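PDB 1VPK: DNA polymerase III, beta subunit from Thermotoga maritima, which probably tethers DNA polymerases and other proteins to DNA and so confers processivity, as a ring-shaped head-to-tail homodimer that encircles the DNA. Local coordinates for residues A[138-143]-A[224-229]; A[171-176]-A[201-206]; A[218-223]-A[236-241]; A[131-136]-A[228-233]; A[147-152]-A[189-194]. All blocks are in the same frame, centred on the assembly; numbering follows the deposited sequence.

How the interactions relate
From the N terminus the chain first meets loop 131-136 and strand 138-143, the opening sides of interactions 4 and 1. Some 80 to 90 residues later interaction 1 closes on strand 224-229, and interaction 4 on its end and the turn that follows, so the pair frames most of the central domain. Nested inside lie interactions 5 and 2, which cross each other: 147-152 reaches forward to 189-194, packing helix 143-153 on one sheet, and 171-176 to 201-206, pairing the outermost strand of that sheet. Interaction 3, from 218-223 to 236-241, spans the hairpin of strands 224-229 and 233-237 and crosses both 1 and 4. Interactions 1 and 2 touch at Phe139-Leu173 and Tyr229-Phe203, bringing side chains of two sheets into contact.

Interaction 1 (A[138-143]-A[224-229]); sequences TFEVDT and TITVRY
Phe139 and Val227 form a hydrogen-bonded pair in the antiparallel pairing of strand 138-142 with strand 224-229, at the edge of a sheet shared by the N-terminal and central domains. The CG of Phe139 stands between its backbone N and carbonyl carbon (chi1 60°), and the ring lies beside Val227 with one face turned to it; Val227 CB is 3.9 Å from the centroid of the Phe139 ring, a CH-pi contact. On the same face of the sheet as this pair, Val141 CG1 meets Ile225 CD1 at 3.6 Å. Paired backbone bonds hold both couples, among them Val227 N to Phe139 O at 3.0 Å and Val141 N to Ile225 O at 2.9 Å. An alanine in place of Phe139 would probably leave Val227 without its aromatic cover. Further out, Leu146 of helix 143-153 packs on Val141 and Ile225, and Thr143 OG1 bonds to Glu222 O where the strand gives way to that helix. On the opposite sheet face Glu140 CG lies near Thr226 OG1. Arg228, whose main partner is Ala133 O, also gives an NH1 proton to a water at 3.2 Å, and the same water lies 2.8 Å from Thr138 OG1.

Interaction 2 (A[171-176]-A[201-206]); sequences WELHKN and ASFLLS
Trp171 and Phe203 meet as an offset stack, the five-membered ring of the indole and the Phe203 ring lying 4.6 Å apart between centroids with their planes 26° from parallel. Phe203 CE1 sits over the indole face, 3.3 Å from Trp171 CG. In return, Trp171 CB lies over the face of the Phe203 ring in a CH-pi contact. Apolar contacts continue with Leu205 CD1, 3.9 Å from Trp171 CE2, and Leu173 CD2, 4.3 Å from Phe203 CE2. Between the segments the hydrogen bonds are all backbone. Trp171 N to Phe203 O is 2.9 Å and almost straight at 178°, Phe203 N answers to Trp171 O, and Leu173 and Ala201 exchange a second couple. On the other sheet face Glu172 OE2 is taken by Tyr255 OH, while its CG only brushes Ser202 CB. Met210 covers Trp171 and Leu205, and Tyr229 packs against Phe203. This is an edge strand whose inner face packs on helix 207-218 and on a second sheet, consistent with the sheet-and-helix domains of the beta sliding-ring family.

Interaction 3 (A[218-223]-A[236-241]); sequences DNTTEP and LSTNDV
The one hydrogen bond between the segments runs from a main-chain N-H, that of Asn239, to a side-chain carboxylate, that of Glu222. Asn239 sits in the tight turn of the beta hairpin made by strands 233-237 and 241-246, and Glu222 in the loop that leads from helix 207-218 to strand 224-229. Asn239 N lies 3.0 Å from Glu222 OE1 in a fairly straight bond of 166°, meeting the oxygen on its syn side, 30° out of the carboxylate plane. Chi1 of Glu222 is 91°, off any staggered position, and from CG the chain runs extended toward the hairpin. The carboxylate also lies against Thr238, with OE1 3.6 Å from Thr238 CB, and against Asn239 CB, 3.2 Å from OE1. Each side of the contact is shaped by its own threonine. In the hairpin, Thr238 N bonds to Val241 O, and Thr238 OG1 receives two weak bonds, from Asp240 N and Val241 N. In the loop, Thr220 OG1 accepts Glu222 N at 3.1 Å, an ST turn that fixes the backbone from which the glutamate extends. The two threonines meet tip to tip, Thr220 OG1 4.0 Å from Thr238 CG2.

Interaction 4 (A[131-136]-A[228-233]); sequences TPAESG and RYDGRR
The guanidinium of Arg228 presents its edge to loop 131-136: Ala133 O lies 2.9 Å from Arg228 NH2, close to the guanidinium plane, while NE makes weak bonds to Ala133 O and Glu134 O, and Pro132 CB also abuts the edge. Arg233 offers one face to Thr131 O and its edge to Thr131 OG1, which accepts a hydrogen bond from NH2 at 2.9 Å. A water, also in the guanidinium plane, lies 2.7 Å from Arg233 NH1 and accepts from Thr131 N as well. Gly231 N stands over the centre of the Tyr229 ring. Asp230 works both ways: OD2 takes Glu134 N at 2.6 Å from the anti side, and OD1 accepts from Arg232 N and Arg233 N in an Asx turn and Asx motif. An alanine here would probably leave the three amides without their acceptor and the turn less firmly tied to Glu134. The loop, arriving from strand 115-120, packs against the hairpin of strands 224-229 and 233-237, where Ala133 N also bonds to Ser235 OG and Arg233 packs on strand 241-246.

Interaction 5 (A[147-152]-A[189-194]); sequences EEMVEK and ALAEEQ
Ala189 touches the end of segment 147-152 through its CB, 3.8 Å from Lys152 O, a carbonyl that is also bonded to Tyr370 OH. Two residues on, Ala191 turns its CB toward the helix, 4.0 Å from Met149 O; here the CA atoms come nearest, 5.8 Å between Met149 and Ala191. The Met149 side chain reaches over to the strand: CG lies anti to the carbonyl carbon, and the bend at chi3 (68°) brings CE to 3.7 Å from Ala191 O. Glu192 meets that methyl only with its backbone, since its side chain leaves on the other face to form a salt bridge with Arg179. Glu193 comes back toward the helix, and its CG packs at 3.6 Å from Met149 SD; its chain then bends at chi2, and OE2 bonds to Tyr368 OH. This is a helix-on-sheet arrangement of the central domain, helix 143-153 lying nearly antiparallel (163°) to strand 187-194 of an antiparallel sheet. No hydrogen bond joins the segments. Across them the contact is made by one flexible thioether, two small alanines and the aliphatic part of Glu193, whose carboxylate, 5.4 Å from Glu148 OE2 at its own OE2, is likely to be steadied by its tyrosine partner.

Interaction 1 (A[138-143]-A[224-229])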
# COMPACT_ATOMS: atom_id res chain seq x y z
N THR A 138 23.93 -27.96 -18.66
CA THR A 138 23.14 -28.13 -17.45
C THR A 138 23.95 -27.97 -16.16
O THR A 138 25.18 -28.26 -16.12
CB THR A 138 22.33 -29.48 -17.47
OG1 THR A 138 21.43 -29.52 -16.37
CG2 THR A 138 23.21 -30.66 -17.40
N PHE A 139 23.29 -27.45 -15.13
CA PHE A 139 23.88 -27.37 -13.79
C PHE A 139 22.82 -27.35 -12.71
O PHE A 139 21.67 -27.01 -12.95
CB PHE A 139 24.81 -26.15 -13.67
CG PHE A 139 24.12 -24.84 -13.92
CD1 PHE A 139 23.99 -24.34 -15.20
CD2 PHE A 139 23.59 -24.11 -12.84
CE1 PHE A 139 23.32 -23.14 -15.43
CE2 PHE A 139 22.91 -22.90 -13.07
CZ PHE A 139 22.78 -22.42 -14.37
N GLU A 140 23.20 -27.78 -11.52
CA GLU A 140 22.36 -27.63 -10.35
C GLU A 140 22.80 -26.39 -9.58
O GLU A 140 23.99 -26.08 -9.55
CB GLU A 140 22.45 -28.87 -9.45
CG GLU A 140 21.52 -30.00 -9.89
CD GLU A 140 21.22 -31.01 -8.78
OE1 GLU A 140 22.12 -31.34 -7.96
OE2 GLU A 140 20.07 -31.49 -8.74
N VAL A 141 21.85 -25.66 -8.97
CA VAL A 141 22.24 -24.60 -8.03
C VAL A 141 21.37 -24.59 -6.77
O VAL A 141 20.19 -24.95 -6.80
CB VAL A 141 22.31 -23.18 -8.75
CG1 VAL A 141 21.04 -22.84 -9.37
CG2 VAL A 141 22.77 -22.08 -7.78
N ASP A 142 21.99 -24.22 -5.65
CA ASP A 142 21.28 -24.08 -4.37
C ASP A 142 20.13 -23.06 -4.59
O ASP A 142 20.29 -22.01 -5.18
CB ASP A 142 22.31 -23.69 -3.26
CG ASP A 142 21.66 -23.38 -1.90
OD1 ASP A 142 20.88 -22.40 -1.81
OD2 ASP A 142 21.95 -24.12 -0.92
N THR A 143 18.92 -23.45 -4.20
CA THR A 143 17.73 -22.68 -4.46
C THR A 143 17.79 -21.29 -3.85
O THR A 143 17.55 -20.31 -4.54
CB THR A 143 16.53 -23.45 -3.92
OG1 THR A 143 16.61 -24.80 -4.41
CG2 THR A 143 15.26 -22.85 -4.35
N THR A 224 17.97 -27.64 -3.90
CA THR A 224 18.60 -27.21 -5.14
C THR A 224 17.62 -27.30 -6.30
O THR A 224 16.61 -27.98 -6.21
CB THR A 224 19.78 -28.11 -5.50
OG1 THR A 224 19.31 -29.45 -5.66
CG2 THR A 224 20.79 -28.09 -4.42
N ILE A 225 17.93 -26.59 -7.38
CA ILE A 225 17.12 -26.64 -8.62
C ILE A 225 18.05 -26.88 -9.83
O ILE A 225 19.26 -26.61 -9.76
CB ILE A 225 16.33 -25.34 -8.87
CG1 ILE A 225 17.25 -24.12 -8.99
CG2 ILE A 225 15.28 -25.12 -7.80
CD1 ILE A 225 17.75 -23.89 -10.41
N THR A 226 17.47 -27.37 -10.92
CA THR A 226 18.24 -27.66 -12.14
C THR A 226 17.94 -26.67 -13.25
O THR A 226 16.79 -26.34 -13.49
CB THR A 226 17.92 -29.07 -12.68
OG1 THR A 226 18.22 -30.03 -11.67
CG2 THR A 226 18.76 -29.36 -13.91
N VAL A 227 18.99 -26.26 -13.96
CA VAL A 227 18.88 -25.34 -15.10
C VAL A 227 19.49 -26.02 -16.29
O VAL A 227 20.56 -26.57 -16.17
CB VAL A 227 19.68 -24.06 -14.84
CG1 VAL A 227 19.71 -23.16 -16.09
CG2 VAL A 227 19.10 -23.32 -13.59
N ARG A 228 18.82 -25.98 -17.42
CA ARG A 228 19.35 -26.52 -18.69
C ARG A 228 19.12 -25.55 -19.83
O ARG A 228 18.02 -24.98 -19.98
CB ARG A 228 18.71 -27.86 -19.05
CG ARG A 228 19.41 -28.60 -20.23
CD ARG A 228 18.88 -30.04 -20.41
NE ARG A 228 17.44 -30.05 -20.63
CZ ARG A 228 16.50 -30.27 -19.70
NH1 ARG A 228 16.82 -30.49 -18.43
NH2 ARG A 228 15.21 -30.23 -20.05
N TYR A 229 20.15 -25.36 -20.64
CA TYR A 229 20.10 -24.44 -21.74
C TYR A 229 20.45 -25.18 -23.01
O TYR A 229 21.49 -25.84 -23.07
CB TYR A 229 21.10 -23.32 -21.48
CG TYR A 229 21.37 -22.37 -22.65
CD1 TYR A 229 20.35 -21.67 -23.23
CD2 TYR A 229 22.67 -22.15 -23.13
CE1 TYR A 229 20.58 -20.80 -24.30
CE2 TYR A 229 22.91 -21.24 -24.20
CZ TYR A 229 21.84 -20.57 -24.76
OH TYR A 229 21.99 -19.68 -25.82
O HOH W 1 19.46 -31.37 -16.93

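Interaction 2 (A[171-176]-A[201-206])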
# COMPACT_ATOMS: atom_id res chain seq x y z
N TRP A 171 22.46 -14.00 -18.10
CA TRP A 171 23.13 -15.06 -17.37
C TRP A 171 24.44 -15.38 -18.06
O TRP A 171 24.44 -15.64 -19.25
CB TRP A 171 22.28 -16.33 -17.35
CG TRP A 171 20.95 -16.23 -16.68
CD1 TRP A 171 19.98 -15.31 -16.92
CD2 TRP A 171 20.40 -17.16 -15.73
NE1 TRP A 171 18.87 -15.56 -16.11
CE2 TRP A 171 19.12 -16.69 -15.37
CE3 TRP A 171 20.89 -18.33 -15.13
CZ2 TRP A 171 18.30 -17.38 -14.46
CZ3 TRP A 171 20.11 -18.96 -14.18
CH2 TRP A 171 18.82 -18.50 -13.87
N GLU A 172 25.55 -15.40 -17.29
CA GLU A 172 26.84 -15.86 -17.78
C GLU A 172 27.37 -16.98 -16.93
O GLU A 172 27.59 -16.82 -15.70
CB GLU A 172 27.87 -14.74 -17.73
CG GLU A 172 27.61 -13.63 -18.70
CD GLU A 172 28.64 -12.52 -18.51
OE1 GLU A 172 29.84 -12.82 -18.44
OE2 GLU A 172 28.24 -11.36 -18.40
N LEU A 173 27.56 -18.13 -17.56
CA LEU A 173 28.17 -19.28 -16.91
C LEU A 173 29.62 -19.50 -17.35
O LEU A 173 29.95 -19.49 -18.54
CB LEU A 173 27.40 -20.61 -17.17
CG LEU A 173 26.08 -20.94 -16.50
CD1 LEU A 173 26.26 -21.01 -14.98
CD2 LEU A 173 25.01 -19.93 -16.88
N HIS A 174 30.46 -19.73 -16.34
CA HIS A 174 31.78 -20.28 -16.54
C HIS A 174 31.95 -21.49 -15.62
O HIS A 174 31.04 -21.83 -14.83
CB HIS A 174 32.83 -19.23 -16.23
CG HIS A 174 32.78 -18.06 -17.15
ND1 HIS A 174 31.96 -16.98 -16.94
CD2 HIS A 174 33.43 -17.82 -18.31
CE1 HIS A 174 32.12 -16.11 -17.92
NE2 HIS A 174 32.99 -16.60 -18.77
N LYS A 175 33.10 -22.14 -15.75
CA LYS A 175 33.49 -23.23 -14.86
C LYS A 175 33.21 -22.78 -13.43
O LYS A 175 33.67 -21.72 -12.99
CB LYS A 175 35.00 -23.54 -15.04
CG LYS A 175 35.55 -24.77 -14.29
CD LYS A 175 34.69 -26.01 -14.52
CE LYS A 175 35.50 -27.32 -14.60
NZ LYS A 175 34.66 -28.43 -15.23
N ASN A 176 32.40 -23.58 -12.72
CA ASN A 176 32.08 -23.33 -11.33
C ASN A 176 31.77 -21.85 -11.00
O ASN A 176 32.24 -21.35 -9.93
CB ASN A 176 33.17 -23.89 -10.42
CG ASN A 176 33.27 -25.41 -10.48
OD1 ASN A 176 32.30 -26.11 -10.71
ND2 ASN A 176 34.45 -25.92 -10.26
N ALA A 201 28.64 -20.67 -21.12
CA ALA A 201 27.40 -20.33 -21.80
C ALA A 201 26.91 -18.98 -21.34
O ALA A 201 27.26 -18.53 -20.24
CB ALA A 201 26.32 -21.39 -21.53
N SER A 202 26.09 -18.34 -22.17
CA SER A 202 25.38 -17.12 -21.77
C SER A 202 24.08 -16.97 -22.57
O SER A 202 23.96 -17.50 -23.68
CB SER A 202 26.29 -15.89 -21.93
OG SER A 202 26.47 -15.61 -23.30
N PHE A 203 23.10 -16.27 -21.97
CA PHE A 203 21.80 -16.06 -22.57
C PHE A 203 21.06 -14.93 -21.82
O PHE A 203 21.32 -14.66 -20.66
CB PHE A 203 20.98 -17.35 -22.54
CG PHE A 203 20.93 -18.03 -21.18
CD1 PHE A 203 19.97 -17.66 -20.22
CD2 PHE A 203 21.83 -19.07 -20.87
CE1 PHE A 203 19.92 -18.28 -18.99
CE2 PHE A 203 21.78 -19.71 -19.64
CZ PHE A 203 20.85 -19.32 -18.69
N LEU A 204 20.11 -14.31 -22.51
CA LEU A 204 19.25 -13.30 -21.92
C LEU A 204 17.84 -13.89 -21.72
O LEU A 204 17.27 -14.46 -22.64
CB LEU A 204 19.19 -12.11 -22.85
CG LEU A 204 18.34 -10.90 -22.45
CD1 LEU A 204 18.79 -10.24 -21.20
CD2 LEU A 204 18.30 -9.90 -23.60
N LEU A 205 17.33 -13.82 -20.51
CA LEU A 205 15.93 -14.13 -20.26
C LEU A 205 15.19 -12.83 -19.98
O LEU A 205 15.73 -11.91 -19.32
CB LEU A 205 15.79 -15.11 -19.09
CG LEU A 205 16.43 -16.51 -19.23
CD1 LEU A 205 16.24 -17.27 -17.95
CD2 LEU A 205 15.91 -17.31 -20.45
N SER A 206 13.96 -12.75 -20.50
CA SER A 206 13.11 -11.56 -20.40
C SER A 206 12.76 -11.28 -18.95
O SER A 206 12.83 -12.18 -18.09
CB SER A 206 11.80 -11.71 -21.21
OG SER A 206 10.82 -12.53 -20.53

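Interaction 3 (A[218-223]-A[236-241])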
# COMPACT_ATOMS: atom_id res chain seq x y z
N ASP A 218 10.78 -18.65 -4.85
CA ASP A 218 10.11 -18.23 -3.62
C ASP A 218 9.10 -19.25 -3.17
O ASP A 218 8.72 -19.21 -2.02
CB ASP A 218 9.46 -16.83 -3.73
CG ASP A 218 10.51 -15.68 -3.92
OD1 ASP A 218 11.70 -15.84 -3.53
OD2 ASP A 218 10.13 -14.62 -4.48
N ASN A 219 8.70 -20.19 -4.04
CA ASN A 219 7.68 -21.17 -3.68
C ASN A 219 8.08 -22.62 -3.75
O ASN A 219 7.23 -23.50 -3.78
CB ASN A 219 6.41 -20.94 -4.52
CG ASN A 219 5.74 -19.67 -4.16
OD1 ASN A 219 4.99 -19.61 -3.22
ND2 ASN A 219 6.04 -18.63 -4.88
N THR A 220 9.37 -22.90 -3.77
CA THR A 220 9.82 -24.28 -3.61
C THR A 220 10.56 -24.47 -2.27
O THR A 220 11.28 -23.59 -1.80
CB THR A 220 10.67 -24.79 -4.81
OG1 THR A 220 11.05 -26.16 -4.58
CG2 THR A 220 11.90 -24.01 -4.98
N THR A 221 10.35 -25.61 -1.66
CA THR A 221 11.08 -25.94 -0.44
C THR A 221 12.27 -26.83 -0.77
O THR A 221 12.98 -27.26 0.13
CB THR A 221 10.16 -26.63 0.60
OG1 THR A 221 9.85 -27.96 0.18
CG2 THR A 221 8.85 -25.82 0.78
N GLU A 222 12.51 -27.10 -2.05
CA GLU A 222 13.57 -28.03 -2.35
C GLU A 222 14.96 -27.35 -2.38
O GLU A 222 15.09 -26.21 -2.79
CB GLU A 222 13.25 -28.86 -3.59
CG GLU A 222 13.70 -28.33 -4.92
CD GLU A 222 13.50 -29.38 -6.01
OE1 GLU A 222 12.45 -30.09 -5.91
OE2 GLU A 222 14.36 -29.49 -6.93
N PRO A 223 15.99 -28.06 -1.85
CA PRO A 223 17.33 -27.48 -1.57
C PRO A 223 18.12 -26.96 -2.78
O PRO A 223 18.85 -25.98 -2.68
CB PRO A 223 18.08 -28.65 -0.89
CG PRO A 223 17.05 -29.53 -0.41
CD PRO A 223 15.93 -29.46 -1.42
N LEU A 236 14.08 -24.48 -16.16
CA LEU A 236 14.36 -24.43 -14.75
C LEU A 236 13.39 -25.42 -14.11
O LEU A 236 12.16 -25.24 -14.19
CB LEU A 236 14.09 -23.03 -14.23
CG LEU A 236 14.61 -22.68 -12.85
CD1 LEU A 236 15.84 -21.77 -12.99
CD2 LEU A 236 13.56 -21.96 -12.06
N SER A 237 13.93 -26.47 -13.50
CA SER A 237 13.15 -27.61 -13.04
C SER A 237 13.33 -27.83 -11.54
O SER A 237 14.47 -27.77 -11.02
CB SER A 237 13.66 -28.90 -13.72
OG SER A 237 13.40 -28.87 -15.11
N THR A 238 12.22 -28.10 -10.86
CA THR A 238 12.22 -28.72 -9.55
C THR A 238 11.63 -30.14 -9.72
O THR A 238 11.39 -30.59 -10.84
CB THR A 238 11.38 -27.92 -8.52
OG1 THR A 238 9.98 -28.07 -8.80
CG2 THR A 238 11.75 -26.44 -8.55
N ASN A 239 11.47 -30.84 -8.60
CA ASN A 239 10.81 -32.14 -8.50
C ASN A 239 9.50 -32.21 -9.31
O ASN A 239 9.31 -33.12 -10.12
CB ASN A 239 10.51 -32.34 -7.00
CG ASN A 239 10.18 -33.75 -6.64
OD1 ASN A 239 10.87 -34.70 -7.02
ND2 ASN A 239 9.13 -33.90 -5.82
N ASP A 240 8.64 -31.20 -9.11
CA ASP A 240 7.21 -31.22 -9.48
C ASP A 240 6.85 -30.18 -10.55
O ASP A 240 5.71 -30.18 -11.03
CB ASP A 240 6.36 -30.81 -8.27
CG ASP A 240 6.21 -31.86 -7.26
OD1 ASP A 240 6.55 -33.04 -7.50
OD2 ASP A 240 5.74 -31.47 -6.17
N VAL A 241 7.78 -29.29 -10.88
CA VAL A 241 7.53 -28.10 -11.69
C VAL A 241 8.58 -27.94 -12.77
O VAL A 241 9.78 -27.78 -12.49
CB VAL A 241 7.40 -26.80 -10.82
CG1 VAL A 241 6.92 -25.61 -11.67
CG2 VAL A 241 6.40 -27.01 -9.71

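Interaction 4 (A[131-136]-A[228-233])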
# COMPACT_ATOMS: atom_id res chain seq x y z
N THR A 131 6.82 -28.08 -23.43
CA THR A 131 7.90 -29.07 -23.41
C THR A 131 9.25 -28.47 -23.02
O THR A 131 9.51 -27.28 -23.27
CB THR A 131 8.06 -29.81 -24.74
OG1 THR A 131 8.62 -28.93 -25.71
CG2 THR A 131 6.71 -30.37 -25.24
N PRO A 132 10.09 -29.29 -22.37
CA PRO A 132 11.33 -28.77 -21.82
C PRO A 132 12.38 -28.52 -22.89
O PRO A 132 12.25 -28.94 -24.03
CB PRO A 132 11.79 -29.89 -20.86
CG PRO A 132 10.67 -30.87 -20.78
CD PRO A 132 9.92 -30.73 -22.04
N ALA A 133 13.44 -27.84 -22.47
CA ALA A 133 14.60 -27.63 -23.32
C ALA A 133 15.20 -29.00 -23.66
O ALA A 133 15.02 -29.97 -22.95
CB ALA A 133 15.58 -26.79 -22.64
N GLU A 134 15.94 -29.03 -24.76
CA GLU A 134 16.63 -30.22 -25.21
C GLU A 134 17.92 -30.32 -24.43
O GLU A 134 18.19 -29.49 -23.56
CB GLU A 134 16.97 -30.09 -26.70
CG GLU A 134 15.78 -29.75 -27.56
CD GLU A 134 15.05 -30.96 -28.02
OE1 GLU A 134 15.46 -31.48 -29.07
OE2 GLU A 134 14.07 -31.38 -27.36
N SER A 135 18.71 -31.34 -24.76
CA SER A 135 20.05 -31.49 -24.21
C SER A 135 20.88 -30.28 -24.55
O SER A 135 20.76 -29.72 -25.65
CB SER A 135 20.74 -32.70 -24.80
OG SER A 135 20.80 -32.55 -26.20
N GLY A 136 21.73 -29.89 -23.62
CA GLY A 136 22.63 -28.78 -23.88
C GLY A 136 23.60 -28.62 -22.74
O GLY A 136 24.42 -29.48 -22.52
N ARG A 228 18.82 -25.98 -17.42
CA ARG A 228 19.35 -26.52 -18.69
C ARG A 228 19.12 -25.55 -19.83
O ARG A 228 18.02 -24.98 -19.98
CB ARG A 228 18.71 -27.86 -19.05
CG ARG A 228 19.41 -28.60 -20.23
CD ARG A 228 18.88 -30.04 -20.41
NE ARG A 228 17.44 -30.05 -20.63
CZ ARG A 228 16.50 -30.27 -19.70
NH1 ARG A 228 16.82 -30.49 -18.43
NH2 ARG A 228 15.21 -30.23 -20.05
N TYR A 229 20.15 -25.36 -20.64
CA TYR A 229 20.10 -24.44 -21.74
C TYR A 229 20.45 -25.18 -23.01
O TYR A 229 21.49 -25.84 -23.07
CB TYR A 229 21.10 -23.32 -21.48
CG TYR A 229 21.37 -22.37 -22.65
CD1 TYR A 229 20.35 -21.67 -23.23
CD2 TYR A 229 22.67 -22.15 -23.13
CE1 TYR A 229 20.58 -20.80 -24.30
CE2 TYR A 229 22.91 -21.24 -24.20
CZ TYR A 229 21.84 -20.57 -24.76
OH TYR A 229 21.99 -19.68 -25.82
N ASP A 230 19.59 -25.07 -24.03
CA ASP A 230 19.83 -25.80 -25.30
C ASP A 230 20.18 -24.93 -26.51
O ASP A 230 20.23 -25.43 -27.63
CB ASP A 230 18.67 -26.77 -25.64
CG ASP A 230 17.36 -26.07 -25.95
OD1 ASP A 230 17.35 -24.83 -26.16
OD2 ASP A 230 16.31 -26.77 -25.93
N GLY A 231 20.45 -23.66 -26.28
CA GLY A 231 20.73 -22.72 -27.37
C GLY A 231 19.52 -21.88 -27.72
O GLY A 231 19.64 -20.83 -28.32
N ARG A 232 18.32 -22.37 -27.39
CA ARG A 232 17.09 -21.64 -27.71
C ARG A 232 16.19 -21.45 -26.53
O ARG A 232 15.51 -20.44 -26.46
CB ARG A 232 16.29 -22.34 -28.83
CG ARG A 232 17.04 -22.42 -30.15
CD ARG A 232 17.40 -23.87 -30.54
N ARG A 233 16.18 -22.43 -25.62
CA ARG A 233 15.37 -22.40 -24.44
C ARG A 233 16.13 -22.81 -23.20
O ARG A 233 17.08 -23.58 -23.28
CB ARG A 233 14.20 -23.37 -24.64
CG ARG A 233 13.35 -23.00 -25.82
CD ARG A 233 11.93 -23.38 -25.56
NE ARG A 233 11.76 -24.81 -25.68
CZ ARG A 233 10.60 -25.43 -25.45
NH1 ARG A 233 9.51 -24.76 -25.07
NH2 ARG A 233 10.53 -26.76 -25.60
O HOH W 2 6.97 -25.78 -25.02

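Interaction 5 (A[147-152]-A[189-194])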
# COMPACT_ATOMS: atom_id res chain seq x y z
N GLU A 147 17.95 -17.57 -5.64
CA GLU A 147 16.93 -16.59 -5.27
C GLU A 147 17.54 -15.25 -4.90
O GLU A 147 17.12 -14.22 -5.39
CB GLU A 147 16.10 -17.07 -4.07
CG GLU A 147 14.82 -16.25 -3.87
CD GLU A 147 14.94 -15.06 -2.88
OE1 GLU A 147 15.88 -15.02 -2.04
OE2 GLU A 147 14.05 -14.17 -2.89
N GLU A 148 18.53 -15.31 -4.01
CA GLU A 148 19.29 -14.14 -3.57
C GLU A 148 19.98 -13.40 -4.71
O GLU A 148 19.91 -12.17 -4.81
CB GLU A 148 20.30 -14.58 -2.49
CG GLU A 148 21.38 -13.57 -2.14
CD GLU A 148 22.27 -14.05 -0.95
OE1 GLU A 148 22.30 -15.28 -0.68
OE2 GLU A 148 22.92 -13.18 -0.29
N MET A 149 20.65 -14.14 -5.59
CA MET A 149 21.27 -13.53 -6.73
C MET A 149 20.23 -12.82 -7.59
O MET A 149 20.47 -11.70 -8.03
CB MET A 149 21.99 -14.58 -7.56
CG MET A 149 23.16 -15.31 -6.84
SD MET A 149 24.01 -16.43 -7.95
CE MET A 149 24.75 -15.25 -9.05
N VAL A 150 19.06 -13.43 -7.82
CA VAL A 150 18.07 -12.82 -8.71
C VAL A 150 17.56 -11.52 -8.09
O VAL A 150 17.48 -10.48 -8.76
CB VAL A 150 16.91 -13.80 -9.04
CG1 VAL A 150 15.80 -13.09 -9.78
CG2 VAL A 150 17.42 -14.97 -9.90
N GLU A 151 17.24 -11.58 -6.81
CA GLU A 151 16.70 -10.45 -6.08
C GLU A 151 17.71 -9.26 -6.01
O GLU A 151 17.32 -8.09 -5.96
CB GLU A 151 16.32 -10.92 -4.67
CG GLU A 151 15.93 -9.82 -3.65
N LYS A 152 19.01 -9.58 -6.03
CA LYS A 152 20.03 -8.55 -5.95
C LYS A 152 20.23 -7.82 -7.28
O LYS A 152 20.81 -6.75 -7.29
CB LYS A 152 21.34 -9.12 -5.36
CG LYS A 152 21.30 -9.11 -3.86
CD LYS A 152 22.49 -9.72 -3.20
CE LYS A 152 22.25 -9.76 -1.66
NZ LYS A 152 23.52 -9.86 -0.83
N ALA A 189 23.12 -3.69 -12.21
CA ALA A 189 23.34 -4.55 -11.06
C ALA A 189 24.02 -5.82 -11.53
O ALA A 189 23.64 -6.38 -12.56
CB ALA A 189 22.01 -4.91 -10.39
N LEU A 190 25.00 -6.28 -10.76
CA LEU A 190 25.70 -7.49 -11.08
C LEU A 190 25.89 -8.35 -9.84
O LEU A 190 26.30 -7.84 -8.82
CB LEU A 190 27.07 -7.11 -11.64
CG LEU A 190 27.99 -8.20 -12.17
CD1 LEU A 190 28.93 -7.55 -13.19
CD2 LEU A 190 28.81 -8.86 -11.05
N ALA A 191 25.66 -9.66 -9.97
CA ALA A 191 25.83 -10.63 -8.89
C ALA A 191 26.59 -11.83 -9.47
O ALA A 191 26.28 -12.30 -10.58
CB ALA A 191 24.42 -11.10 -8.35
N GLU A 192 27.56 -12.34 -8.71
CA GLU A 192 28.35 -13.48 -9.15
C GLU A 192 28.62 -14.41 -7.96
O GLU A 192 28.99 -13.95 -6.86
CB GLU A 192 29.66 -12.97 -9.73
CG GLU A 192 30.62 -14.01 -10.23
CD GLU A 192 31.84 -13.37 -10.85
OE1 GLU A 192 31.73 -12.95 -12.03
OE2 GLU A 192 32.88 -13.27 -10.17
N GLU A 193 28.46 -15.72 -8.17
CA GLU A 193 28.71 -16.68 -7.09
C GLU A 193 29.32 -17.94 -7.66
O GLU A 193 28.97 -18.41 -8.77
CB GLU A 193 27.39 -17.08 -6.40
CG GLU A 193 26.69 -15.97 -5.63
CD GLU A 193 27.29 -15.73 -4.28
OE1 GLU A 193 28.21 -16.48 -3.91
OE2 GLU A 193 26.84 -14.80 -3.59
N GLN A 194 30.15 -18.54 -6.84
CA GLN A 194 30.69 -19.84 -7.11
C GLN A 194 29.58 -20.86 -7.00
O GLN A 194 28.77 -20.85 -6.07
CB GLN A 194 31.82 -20.15 -6.13
CG GLN A 194 32.52 -21.43 -6.50
CD GLN A 194 33.77 -21.69 -5.75
OE1 GLN A 194 34.50 -20.77 -5.33
NE2 GLN A 194 34.09 -22.98 -5.61